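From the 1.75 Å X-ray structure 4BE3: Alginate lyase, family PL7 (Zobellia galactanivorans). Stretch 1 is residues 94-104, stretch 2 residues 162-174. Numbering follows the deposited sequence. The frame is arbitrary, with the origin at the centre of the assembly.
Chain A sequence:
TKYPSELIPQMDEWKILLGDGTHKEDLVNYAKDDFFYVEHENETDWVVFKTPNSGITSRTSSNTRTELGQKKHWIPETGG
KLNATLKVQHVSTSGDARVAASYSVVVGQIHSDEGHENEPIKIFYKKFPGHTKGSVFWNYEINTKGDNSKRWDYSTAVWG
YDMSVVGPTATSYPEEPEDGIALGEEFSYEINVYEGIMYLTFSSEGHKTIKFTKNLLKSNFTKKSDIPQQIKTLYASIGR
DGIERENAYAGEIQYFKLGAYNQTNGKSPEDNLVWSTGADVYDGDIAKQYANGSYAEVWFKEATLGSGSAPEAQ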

# COMPACT_ATOMS: atom_id res chain seq x y z
N SER A 94 -38.03 0.99 -10.94
CA SER A 94 -38.45 2.06 -11.88
C SER A 94 -37.21 2.77 -12.43
O SER A 94 -36.10 2.61 -11.90
CB SER A 94 -39.29 3.09 -11.11
OG SER A 94 -38.60 3.61 -9.97
N GLY A 95 -37.41 3.50 -13.53
CA GLY A 95 -36.22 4.20 -14.15
C GLY A 95 -36.65 4.19 -15.65
O GLY A 95 -37.63 3.48 -16.06
N ASP A 96 -35.93 4.97 -16.44
CA ASP A 96 -36.21 5.14 -17.84
C ASP A 96 -35.31 4.12 -18.58
O ASP A 96 -34.10 4.14 -18.47
CB ASP A 96 -35.86 6.58 -18.17
CG ASP A 96 -36.11 6.89 -19.61
OD1 ASP A 96 -35.87 6.04 -20.49
OD2 ASP A 96 -36.56 8.01 -19.89
N ALA A 97 -35.92 3.18 -19.29
CA ALA A 97 -35.06 2.10 -19.97
C ALA A 97 -34.20 2.62 -21.07
O ALA A 97 -33.30 1.88 -21.49
CB ALA A 97 -36.06 1.03 -20.58
N ARG A 98 -34.36 3.86 -21.52
CA ARG A 98 -33.46 4.37 -22.56
C ARG A 98 -32.10 4.80 -21.90
O ARG A 98 -31.16 5.03 -22.68
CB ARG A 98 -34.05 5.74 -23.10
CG ARG A 98 -35.33 5.38 -23.92
CD ARG A 98 -35.93 6.79 -24.34
NE ARG A 98 -36.27 7.57 -23.12
CZ ARG A 98 -36.30 8.93 -23.04
NH1 ARG A 98 -36.04 9.72 -24.10
NH2 ARG A 98 -36.48 9.58 -21.88
N VAL A 99 -32.09 4.88 -20.59
CA VAL A 99 -30.83 5.44 -19.88
C VAL A 99 -30.04 4.21 -19.49
O VAL A 99 -30.52 3.40 -18.71
CB VAL A 99 -31.33 6.26 -18.66
CG1 VAL A 99 -30.06 6.78 -17.95
CG2 VAL A 99 -32.19 7.47 -19.17
N ALA A 100 -28.74 4.20 -19.85
CA ALA A 100 -27.83 3.01 -19.70
C ALA A 100 -27.73 2.70 -18.25
O ALA A 100 -27.66 1.49 -17.93
CB ALA A 100 -26.48 3.39 -20.31
N ALA A 101 -27.67 3.69 -17.33
CA ALA A 101 -27.54 3.28 -15.90
C ALA A 101 -28.72 2.72 -15.20
O ALA A 101 -28.62 2.24 -14.07
CB ALA A 101 -27.02 4.57 -15.08
N SER A 102 -29.94 2.87 -15.83
CA SER A 102 -31.11 2.49 -15.04
C SER A 102 -31.07 1.00 -14.59
O SER A 102 -30.56 0.15 -15.29
CB SER A 102 -32.42 2.59 -15.93
OG SER A 102 -32.61 4.01 -16.15
N TYR A 103 -31.67 0.74 -13.44
CA TYR A 103 -31.90 -0.58 -12.91
C TYR A 103 -30.58 -1.27 -12.57
O TYR A 103 -30.54 -2.50 -12.55
CB TYR A 103 -32.63 -1.50 -13.93
CG TYR A 103 -33.77 -0.77 -14.69
CD1 TYR A 103 -34.85 -0.20 -14.02
CD2 TYR A 103 -33.66 -0.73 -16.09
CE1 TYR A 103 -35.85 0.44 -14.82
CE2 TYR A 103 -34.68 -0.15 -16.85
CZ TYR A 103 -35.67 0.46 -16.20
OH TYR A 103 -36.65 1.05 -17.06
N SER A 104 -29.59 -0.46 -12.21
CA SER A 104 -28.29 -1.16 -11.94
C SER A 104 -27.71 -0.70 -10.57
O SER A 104 -28.11 0.31 -9.96
CB SER A 104 -27.25 -0.74 -13.02
OG SER A 104 -26.76 0.60 -13.05
N ASP A 162 -23.68 -5.58 -21.79
CA ASP A 162 -22.92 -4.44 -21.16
C ASP A 162 -23.91 -3.22 -20.97
O ASP A 162 -25.12 -3.37 -21.23
CB ASP A 162 -21.66 -4.05 -21.96
CG ASP A 162 -21.99 -3.56 -23.33
OD1 ASP A 162 -22.94 -2.76 -23.55
OD2 ASP A 162 -21.26 -4.01 -24.25
N MET A 163 -23.43 -2.06 -20.52
CA MET A 163 -24.37 -1.07 -20.10
C MET A 163 -25.09 -0.49 -21.32
O MET A 163 -26.13 0.20 -21.12
CB MET A 163 -23.46 0.14 -19.58
CG MET A 163 -24.20 1.03 -18.68
SD MET A 163 -23.07 2.48 -18.42
CE MET A 163 -24.08 3.24 -17.14
N SER A 164 -24.55 -0.74 -22.52
CA SER A 164 -25.07 -0.01 -23.72
C SER A 164 -26.40 -0.61 -24.22
O SER A 164 -27.05 -0.04 -25.10
CB SER A 164 -24.05 -0.03 -24.93
OG SER A 164 -23.90 -1.35 -25.42
N VAL A 165 -26.77 -1.77 -23.71
CA VAL A 165 -28.00 -2.45 -24.21
C VAL A 165 -29.19 -1.80 -23.48
O VAL A 165 -29.48 -2.13 -22.31
CB VAL A 165 -27.96 -3.96 -23.98
CG1 VAL A 165 -29.25 -4.57 -24.64
CG2 VAL A 165 -26.79 -4.55 -24.80
N VAL A 166 -29.85 -0.86 -24.13
CA VAL A 166 -30.93 -0.08 -23.49
C VAL A 166 -32.25 -0.50 -24.12
O VAL A 166 -32.25 -1.16 -25.17
CB VAL A 166 -30.67 1.44 -23.65
CG1 VAL A 166 -29.32 1.82 -22.92
CG2 VAL A 166 -30.47 1.82 -25.16
N GLY A 167 -33.34 0.01 -23.54
CA GLY A 167 -34.66 -0.26 -24.17
C GLY A 167 -34.84 0.88 -25.22
O GLY A 167 -34.18 1.97 -25.21
N PRO A 168 -35.71 0.59 -26.18
CA PRO A 168 -35.84 1.56 -27.31
C PRO A 168 -36.80 2.68 -26.82
O PRO A 168 -36.86 3.73 -27.47
CB PRO A 168 -36.51 0.66 -28.44
CG PRO A 168 -37.38 -0.33 -27.60
CD PRO A 168 -36.43 -0.67 -26.39
N THR A 169 -37.57 2.47 -25.75
CA THR A 169 -38.41 3.59 -25.17
C THR A 169 -38.35 3.51 -23.66
O THR A 169 -37.72 2.58 -23.18
CB THR A 169 -39.96 3.57 -25.60
OG1 THR A 169 -40.47 2.36 -25.07
CG2 THR A 169 -40.04 3.51 -27.13
N ALA A 170 -38.92 4.45 -22.93
CA ALA A 170 -38.72 4.49 -21.45
C ALA A 170 -39.28 3.32 -20.75
O ALA A 170 -38.74 2.90 -19.76
CB ALA A 170 -39.36 5.70 -20.85
N THR A 171 -40.36 2.71 -21.27
CA THR A 171 -40.86 1.58 -20.46
C THR A 171 -40.92 0.27 -21.32
O THR A 171 -41.66 -0.64 -20.94
CB THR A 171 -42.26 1.87 -19.78
OG1 THR A 171 -43.11 2.17 -20.85
CG2 THR A 171 -42.30 3.15 -18.86
N SER A 172 -40.13 0.12 -22.36
CA SER A 172 -40.06 -1.16 -23.03
C SER A 172 -38.57 -1.64 -22.96
O SER A 172 -37.66 -0.79 -22.99
CB SER A 172 -40.52 -1.06 -24.49
OG SER A 172 -39.68 -0.24 -25.22
N TYR A 173 -38.36 -2.93 -22.74
CA TYR A 173 -37.02 -3.41 -22.35
C TYR A 173 -36.52 -4.36 -23.42
O TYR A 173 -37.34 -5.02 -24.11
CB TYR A 173 -37.15 -4.20 -21.02
CG TYR A 173 -37.90 -3.38 -20.02
CD1 TYR A 173 -37.58 -2.03 -19.82
CD2 TYR A 173 -38.96 -3.95 -19.29
CE1 TYR A 173 -38.32 -1.26 -18.89
CE2 TYR A 173 -39.69 -3.19 -18.35
CZ TYR A 173 -39.41 -1.84 -18.19
OH TYR A 173 -40.12 -1.03 -17.39
N PRO A 174 -35.22 -4.49 -23.54
CA PRO A 174 -34.69 -5.54 -24.44
C PRO A 174 -35.09 -6.90 -23.81
O PRO A 174 -35.56 -6.95 -22.61
CB PRO A 174 -33.18 -5.47 -24.30
CG PRO A 174 -32.87 -4.41 -23.31
CD PRO A 174 -34.15 -3.76 -22.75

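The two stretches are irregular loops, bent by several beta turns, and bury about 550 Å² between them. Small apolar side chains form the middle of the contact. A97 and A100 both direct CB toward stretch 2. A97 has the largest covered area of any residue here. Its CB lies 3.5 Å from CD1 of Y173, at the edge of that ring and near its plane. The same CB is 3.4 Å from the backbone O of S172 and 3.5 Å from the O of T169. The methyl group is therefore lodged against backbone as well as ring.

G167 passes close by. A CB at G167 would lie 2.9 Å from CB of A97, so the bare glycine leaves room for the A97 methyl group. It would also clash with O of S172, 1.9 Å away in the same stretch, so stretch 2 has no room for it either.

A100 packs on a second apolar patch. Its CB is 3.7 Å from CG of M163 and 4.2 Å from CG1 of V166. It also meets the backbone O of M163, with CB and O 3.3 Å apart. The M163 side chain is extended, with all three chi angles t. Its end reaches A101, where CE of M163 is 3.8 Å from CB of A101.

The tyrosines Y103 and Y173 meet obliquely. Their ring centroids are 5.9 Å apart and their planes are inclined at 82°. OH of Y103 comes within 3.4 Å of CE1 of Y173. That hydroxyl also gives a weak hydrogen bond to the O of G95, 2.8 Å from OH, within its own stretch.

Two backbone hydrogen bonds join the loops, both through A97. Its N donates to the O of A170 at 2.9 Å, and its O accepts from the N of G167 at 2.8 Å. The angles at hydrogen are 170° and 166°, so both bonds are nearly straight. They fix the backbone of A97 at its N and at its O, while its CB packs against stretch 2.

D96 and R98 form the polar edge. NH2 of R98 makes a salt bridge with OD2 of D96 at 2.5 Å. The backbone N of R98 donates to OD1 of D96 at 2.8 Å, and NE of R98 reaches the same OD1 at 3.1 Å. These bonds stay within stretch 1. Across the contact, R98 offers its aliphatic part: CG lies 3.6 Å from the backbone C of T169. OD1 of D96 approaches CA of A170 at 3.4 Å.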